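Lipolytic enzyme (Clostridium thermocellum, PDB 2VPT) acts as a cellulosomal family 3 carbohydrate esterase, whose catalytic domain, the part described here, removes acetyl groups from xylan. Local coordinates at residues I6-V11 with L40-V45; Y27-Y32 with P52-D57. One frame throughout, in Å; residues are numbered along the deposited sequence.

In this SGNH-hydrolase catalytic domain, strand 5-12 runs through the sheet from near the N terminus, and the chain then passes through helix 28-37 to strand 41-44. Contact 1 sets this strand parallel to and beside the first, closing a beta-alpha-beta crossover. Contact 2 starts within that crossover, at the N-terminal part of the helix, and ends beyond it, in the loop between strands 48-49 and 59-62. The two closures therefore cross rather than nest. They converge on one calcium ion, with Asp-43 and Phe-44 supplied by contact 1 and Asp-57 by contact 2, so that sheet edge, helix and loop are tied together.

Contact 1 of 2, residues I6-V11 with L40-V45. With CA (calcium ion), chain B.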
loop_
_atom_site.group_PDB
_atom_site.type_symbol
_atom_site.label_atom_id
_atom_site.label_comp_id
_atom_site.label_asym_id
_atom_site.label_seq_id
_atom_site.Cartn_x
_atom_site.Cartn_y
_atom_site.Cartn_z
ATOM N N ILE A 6 -3.993 -0.190 23.825
ATOM C CA ILE A 6 -4.838 -1.173 23.138
ATOM C C ILE A 6 -4.228 -1.491 21.769
ATOM O O ILE A 6 -4.059 -0.587 20.954
ATOM C CB ILE A 6 -6.271 -0.617 22.906
ATOM C CG1 ILE A 6 -6.856 -0.011 24.190
ATOM C CG2 ILE A 6 -7.199 -1.713 22.358
ATOM C CD1 ILE A 6 -8.217 0.581 24.005
ATOM N N LYS A 7 -3.897 -2.756 21.532
ATOM C CA LYS A 7 -3.414 -3.210 20.222
ATOM C C LYS A 7 -4.614 -3.585 19.364
ATOM O O LYS A 7 -5.412 -4.455 19.737
ATOM C CB LYS A 7 -2.487 -4.414 20.352
ATOM C CG LYS A 7 -1.136 -4.084 20.983
ATOM C CD LYS A 7 -0.238 -5.306 21.071
ATOM C CE LYS A 7 1.171 -4.931 21.512
ATOM N NZ LYS A 7 2.116 -6.091 21.481
ATOM N N ILE A 8 -4.749 -2.911 18.230
ATOM C CA ILE A 8 -5.851 -3.105 17.312
ATOM C C ILE A 8 -5.291 -3.545 15.969
ATOM O O ILE A 8 -4.414 -2.884 15.428
ATOM C CB ILE A 8 -6.670 -1.817 17.097
ATOM C CG1 ILE A 8 -7.216 -1.281 18.433
ATOM C CG2 ILE A 8 -7.796 -2.107 16.103
ATOM C CD1 ILE A 8 -7.969 0.048 18.341
HETATM N N MSE A 9 -5.779 -4.668 15.443
HETATM C CA MSE A 9 -5.354 -5.153 14.140
HETATM C C MSE A 9 -6.443 -4.902 13.106
HETATM O O MSE A 9 -7.480 -5.577 13.115
HETATM C CB MSE A 9 -5.048 -6.639 14.189
HETATM C CG MSE A 9 -4.444 -7.139 12.878
HETATM SE SE MSE A 9 -4.125 -9.027 12.870
HETATM C CE MSE A 9 -3.101 -8.922 13.442
ATOM N N PRO A 10 -6.216 -3.942 12.198
ATOM C CA PRO A 10 -7.149 -3.769 11.079
ATOM C C PRO A 10 -6.927 -4.848 10.027
ATOM O O PRO A 10 -5.848 -4.925 9.457
ATOM C CB PRO A 10 -6.792 -2.376 10.525
ATOM C CG PRO A 10 -5.882 -1.769 11.537
ATOM C CD PRO A 10 -5.159 -2.911 12.168
ATOM N N VAL A 11 -7.938 -5.676 9.792
ATOM C CA VAL A 11 -7.852 -6.800 8.861
ATOM C C VAL A 11 -8.864 -6.554 7.743
ATOM O O VAL A 11 -10.042 -6.334 8.004
ATOM C CB VAL A 11 -8.178 -8.139 9.543
ATOM C CG1 VAL A 11 -8.156 -9.269 8.526
ATOM C CG2 VAL A 11 -7.218 -8.405 10.651
ATOM N N LEU A 40 -7.237 7.735 24.318
ATOM C CA LEU A 40 -6.807 6.364 24.252
ATOM C C LEU A 40 -5.395 6.274 23.704
ATOM O O LEU A 40 -4.990 7.094 22.882
ATOM C CB LEU A 40 -7.750 5.552 23.357
ATOM C CG LEU A 40 -9.177 5.436 23.881
ATOM C CD1 LEU A 40 -10.054 4.786 22.815
ATOM C CD2 LEU A 40 -9.214 4.648 25.174
ATOM N N SER A 41 -4.668 5.281 24.189
ATOM C CA SER A 41 -3.359 4.902 23.672
ATOM C C SER A 41 -3.524 3.706 22.739
ATOM O O SER A 41 -3.781 2.602 23.188
ATOM C CB SER A 41 -2.430 4.528 24.815
ATOM O OG SER A 41 -1.160 4.179 24.324
ATOM N N ILE A 42 -3.391 3.955 21.439
ATOM C CA ILE A 42 -3.667 2.958 20.398
ATOM C C ILE A 42 -2.379 2.538 19.710
ATOM O O ILE A 42 -1.570 3.386 19.317
ATOM C CB ILE A 42 -4.636 3.541 19.335
ATOM C CG1 ILE A 42 -5.950 3.965 19.987
ATOM C CG2 ILE A 42 -4.883 2.538 18.204
ATOM C CD1 ILE A 42 -6.689 2.871 20.746
ATOM N N ASP A 43 -2.204 1.234 19.567
ATOM C CA ASP A 43 -1.155 0.650 18.744
ATOM C C ASP A 43 -1.849 -0.168 17.649
ATOM O O ASP A 43 -2.394 -1.238 17.904
ATOM C CB ASP A 43 -0.255 -0.238 19.608
ATOM C CG ASP A 43 0.941 -0.791 18.868
ATOM O OD1 ASP A 43 1.187 -0.412 17.695
ATOM O OD2 ASP A 43 1.644 -1.635 19.475
ATOM N N PHE A 44 -1.870 0.362 16.430
ATOM C CA PHE A 44 -2.300 -0.433 15.291
ATOM C C PHE A 44 -1.223 -1.464 15.030
ATOM O O PHE A 44 -0.038 -1.133 14.986
ATOM C CB PHE A 44 -2.519 0.424 14.043
ATOM C CG PHE A 44 -3.838 1.168 13.995
ATOM C CD1 PHE A 44 -5.031 0.566 14.376
ATOM C CD2 PHE A 44 -3.900 2.455 13.467
ATOM C CE1 PHE A 44 -6.225 1.258 14.280
ATOM C CE2 PHE A 44 -5.103 3.132 13.351
ATOM C CZ PHE A 44 -6.265 2.542 13.767
ATOM N N VAL A 45 -1.613 -2.722 14.865
ATOM C CA VAL A 45 -0.675 -3.788 14.618
ATOM C C VAL A 45 -0.977 -4.561 13.339
ATOM O O VAL A 45 -2.119 -4.653 12.892
ATOM C CB VAL A 45 -0.589 -4.751 15.846
ATOM C CG1 VAL A 45 -0.134 -4.003 17.104
ATOM C CG2 VAL A 45 -1.915 -5.477 16.097
HETATM CA CA CA B . 1.859 0.024 15.486
HETATM O O HOH W 1 3.679 1.391 15.930
HETATM O O HOH W 2 3.154 -1.963 15.836
#
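Ile-8 O is held by the neighbouring strand in more than one way: Val-45 N donates a hydrogen bond to it at 2.9 Å, Phe-44 CA brings its C-H to 3.2 Å, and the rim of the Phe-44 ring faces it near the ring plane. Asp-43 O is gripped similarly by Ile-8 N and the C-H of Lys-7 CA. With the nearly straight bond from Asp-43 N to Ile-6 O (179° at the hydrogen), this is the parallel pairing of a beta-alpha-beta crossover through helix 28-37. It stops at Pro-10, which has no N-H to give; Val-45 O is buried without a hydrogen-bond partner, 3.6 Å from Pro-10 CD.

On one face the extended Lys-7 chain lies alongside Asp-43, its CE 3.9 Å from OD2. Asp-43 OD1 binds calcium at 2.4 Å, and Phe-44 O joins it; Asp-57 and Asp-59 add further ligands. On the other face Ile-8 CD1 meets Ile-42 CD1 at 3.9 Å, while the Pro-10 ring crosses Phe-44 at about a right angle.

Strand 86-90 pairs with 5-12 as well. Helix 68-82 receives Met-9 and Val-45, whereas Ile-6 and Leu-40 pack on helix 181-203 and Phe-44 on Arg-28 of helix 28-37.

Contact 2 of 2, residues Y27-Y32 with P52-D57; sequences YRTELY and PSSLPD. With CA (calcium ion), chain B.
Tyr-32 lies against Leu-55, Pro-56 and Asp-57 in turn, the central feature of a helix packed on the loop that binds calcium in this SGNH-hydrolase domain. The loop enters through a type I turn from Pro-52 to Leu-55, and the principle it illustrates is that side-chain torsions and bridging waters can fit an irregular loop to a helix without direct polar bonds.

In Tyr-32 the bond from CA to CB points toward the loop, and CG stands anti to the backbone N (chi1 -169°). CB touches Leu-55 CD1 at 3.7 Å, while further out CD2 meets Pro-56 CD at 3.7 Å. Across the ring, CE1 lies 3.8 Å from Asp-57 CB; the two side chains cross at about a right angle, with ring and carboxylate planes 65° apart.

Leu-55 divides its branches among the helix residues. CD1 goes to Tyr-32 and also nears Arg-28 O, whereas CD2 approaches Arg-28 NH1 at 3.8 Å and lies near Thr-29 OG1. Thr-29 meets the turn with both branches: OG1 sits 3.5 Å from Pro-52 CD, and CG2 is 3.7 Å from Ser-54 OG.

The bend of the Arg-28 chain at chi3 (-73°) places NE, which hydrogen-bonds to Thr-16 O; NH2 bonds to Met-24 O and NH1 to Ser-50 O. NH1 additionally donates to a water lying in the guanidinium plane, and that water donates to Asp-57 O.

Asp-57 binds the calcium ion through both OD1 and OD2, and thus belongs both to this contact and to the metal site. A second water completes the join, accepting from Tyr-32 OH at 2.8 Å and donating to Asp-57 OD2 at 2.8 Å.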
loop_
_atom_site.group_PDB
_atom_site.type_symbol
_atom_site.label_atom_id
_atom_site.label_comp_id
_atom_site.label_asym_id
_atom_site.label_seq_id
_atom_site.Cartn_x
_atom_site.Cartn_y
_atom_site.Cartn_z
ATOM N N TYR A 27 -9.221 4.357 6.481
ATOM C CA TYR A 27 -9.858 5.009 7.608
ATOM C C TYR A 27 -8.905 5.147 8.790
ATOM O O TYR A 27 -9.261 5.742 9.803
ATOM C CB TYR A 27 -11.114 4.225 8.033
ATOM C CG TYR A 27 -10.839 2.838 8.582
ATOM C CD1 TYR A 27 -10.559 2.651 9.924
ATOM C CD2 TYR A 27 -10.849 1.714 7.753
ATOM C CE1 TYR A 27 -10.283 1.407 10.443
ATOM C CE2 TYR A 27 -10.563 0.449 8.264
ATOM C CZ TYR A 27 -10.280 0.299 9.613
ATOM O OH TYR A 27 -10.014 -0.925 10.177
ATOM N N ARG A 28 -7.728 4.533 8.690
ATOM C CA ARG A 28 -6.793 4.474 9.818
ATOM C C ARG A 28 -6.255 5.857 10.185
ATOM O O ARG A 28 -6.078 6.160 11.363
ATOM C CB ARG A 28 -5.664 3.480 9.527
ATOM C CG ARG A 28 -6.181 2.031 9.476
ATOM C CD ARG A 28 -5.184 1.048 8.925
ATOM N NE ARG A 28 -4.984 1.151 7.483
ATOM C CZ ARG A 28 -3.926 1.687 6.869
ATOM N NH1 ARG A 28 -2.923 2.265 7.526
ATOM N NH2 ARG A 28 -3.900 1.684 5.557
ATOM N N THR A 29 -6.035 6.703 9.190
ATOM C CA THR A 29 -5.486 8.062 9.447
ATOM C C THR A 29 -6.412 8.840 10.379
ATOM O O THR A 29 -6.013 9.307 11.446
ATOM C CB THR A 29 -5.313 8.816 8.134
ATOM O OG1 THR A 29 -4.521 8.013 7.252
ATOM C CG2 THR A 29 -4.632 10.165 8.357
ATOM N N GLU A 30 -7.671 8.966 9.988
ATOM C CA GLU A 30 -8.617 9.750 10.791
ATOM C C GLU A 30 -9.001 9.021 12.075
ATOM O O GLU A 30 -9.167 9.639 13.124
ATOM C CB GLU A 30 -9.835 10.115 9.955
ATOM C CG GLU A 30 -10.915 10.933 10.655
ATOM C CD GLU A 30 -10.457 12.318 11.055
ATOM O OE1 GLU A 30 -9.482 12.840 10.467
ATOM O OE2 GLU A 30 -11.102 12.898 11.962
ATOM N N LEU A 31 -9.154 7.699 12.027
ATOM C CA LEU A 31 -9.568 7.006 13.231
ATOM C C LEU A 31 -8.481 7.071 14.301
ATOM O O LEU A 31 -8.789 7.221 15.486
ATOM C CB LEU A 31 -9.953 5.550 12.942
ATOM C CG LEU A 31 -10.511 4.762 14.127
ATOM C CD1 LEU A 31 -11.761 5.427 14.700
ATOM C CD2 LEU A 31 -10.824 3.346 13.691
ATOM N N TYR A 32 -7.211 6.983 13.901
ATOM C CA TYR A 32 -6.120 7.112 14.864
ATOM C C TYR A 32 -6.190 8.466 15.567
ATOM O O TYR A 32 -5.984 8.535 16.788
ATOM C CB TYR A 32 -4.761 6.930 14.177
ATOM C CG TYR A 32 -3.617 6.794 15.149
ATOM C CD1 TYR A 32 -3.346 5.588 15.764
ATOM C CD2 TYR A 32 -2.843 7.893 15.498
ATOM C CE1 TYR A 32 -2.332 5.448 16.678
ATOM C CE2 TYR A 32 -1.822 7.767 16.402
ATOM C CZ TYR A 32 -1.561 6.555 16.995
ATOM O OH TYR A 32 -0.540 6.398 17.906
ATOM N N PRO A 52 -0.237 8.041 4.850
ATOM C CA PRO A 52 0.375 9.351 4.662
ATOM C C PRO A 52 1.349 9.639 5.785
ATOM O O PRO A 52 1.301 9.012 6.832
ATOM C CB PRO A 52 -0.814 10.290 4.759
ATOM C CG PRO A 52 -1.771 9.600 5.668
ATOM C CD PRO A 52 -1.631 8.136 5.330
ATOM N N SER A 53 2.218 10.625 5.565
ATOM C CA SER A 53 3.175 11.040 6.587
ATOM C C SER A 53 2.509 11.410 7.916
ATOM O O SER A 53 3.090 11.217 8.981
ATOM C CB SER A 53 4.036 12.205 6.070
ATOM O OG SER A 53 5.121 11.697 5.316
ATOM N N SER A 54 1.279 11.912 7.836
ATOM C CA SER A 54 0.548 12.388 9.008
ATOM C C SER A 54 0.095 11.299 9.975
ATOM O O SER A 54 -0.180 11.584 11.137
ATOM C CB SER A 54 -0.655 13.225 8.607
ATOM O OG SER A 54 -1.691 12.415 8.039
ATOM N N LEU A 55 -0.005 10.053 9.494
ATOM C CA LEU A 55 -0.453 8.962 10.340
ATOM C C LEU A 55 0.739 8.401 11.104
ATOM O O LEU A 55 1.650 7.858 10.484
ATOM C CB LEU A 55 -1.083 7.874 9.456
ATOM C CG LEU A 55 -1.443 6.539 10.131
ATOM C CD1 LEU A 55 -2.310 6.746 11.375
ATOM C CD2 LEU A 55 -2.133 5.597 9.110
ATOM N N PRO A 56 0.772 8.540 12.437
ATOM C CA PRO A 56 1.962 8.065 13.147
ATOM C C PRO A 56 2.168 6.554 13.139
ATOM O O PRO A 56 3.292 6.080 13.165
ATOM C CB PRO A 56 1.748 8.609 14.580
ATOM C CG PRO A 56 0.790 9.724 14.408
ATOM C CD PRO A 56 -0.148 9.244 13.349
ATOM N N ASP A 57 1.069 5.817 13.099
ATOM C CA ASP A 57 1.102 4.369 13.216
ATOM C C ASP A 57 0.442 3.762 11.981
ATOM O O ASP A 57 -0.792 3.747 11.846
ATOM C CB ASP A 57 0.394 3.920 14.495
ATOM C CG ASP A 57 0.655 2.467 14.821
ATOM O OD1 ASP A 57 1.007 1.712 13.881
ATOM O OD2 ASP A 57 0.511 2.058 16.008
HETATM CA CA CA B . 1.859 0.024 15.486
HETATM O O HOH W 3 -2.294 1.893 10.400
HETATM O O HOH W 4 0.902 3.959 18.037
HETATM O O HOH W 1 3.679 1.391 15.930
HETATM O O HOH W 2 3.154 -1.963 15.836
#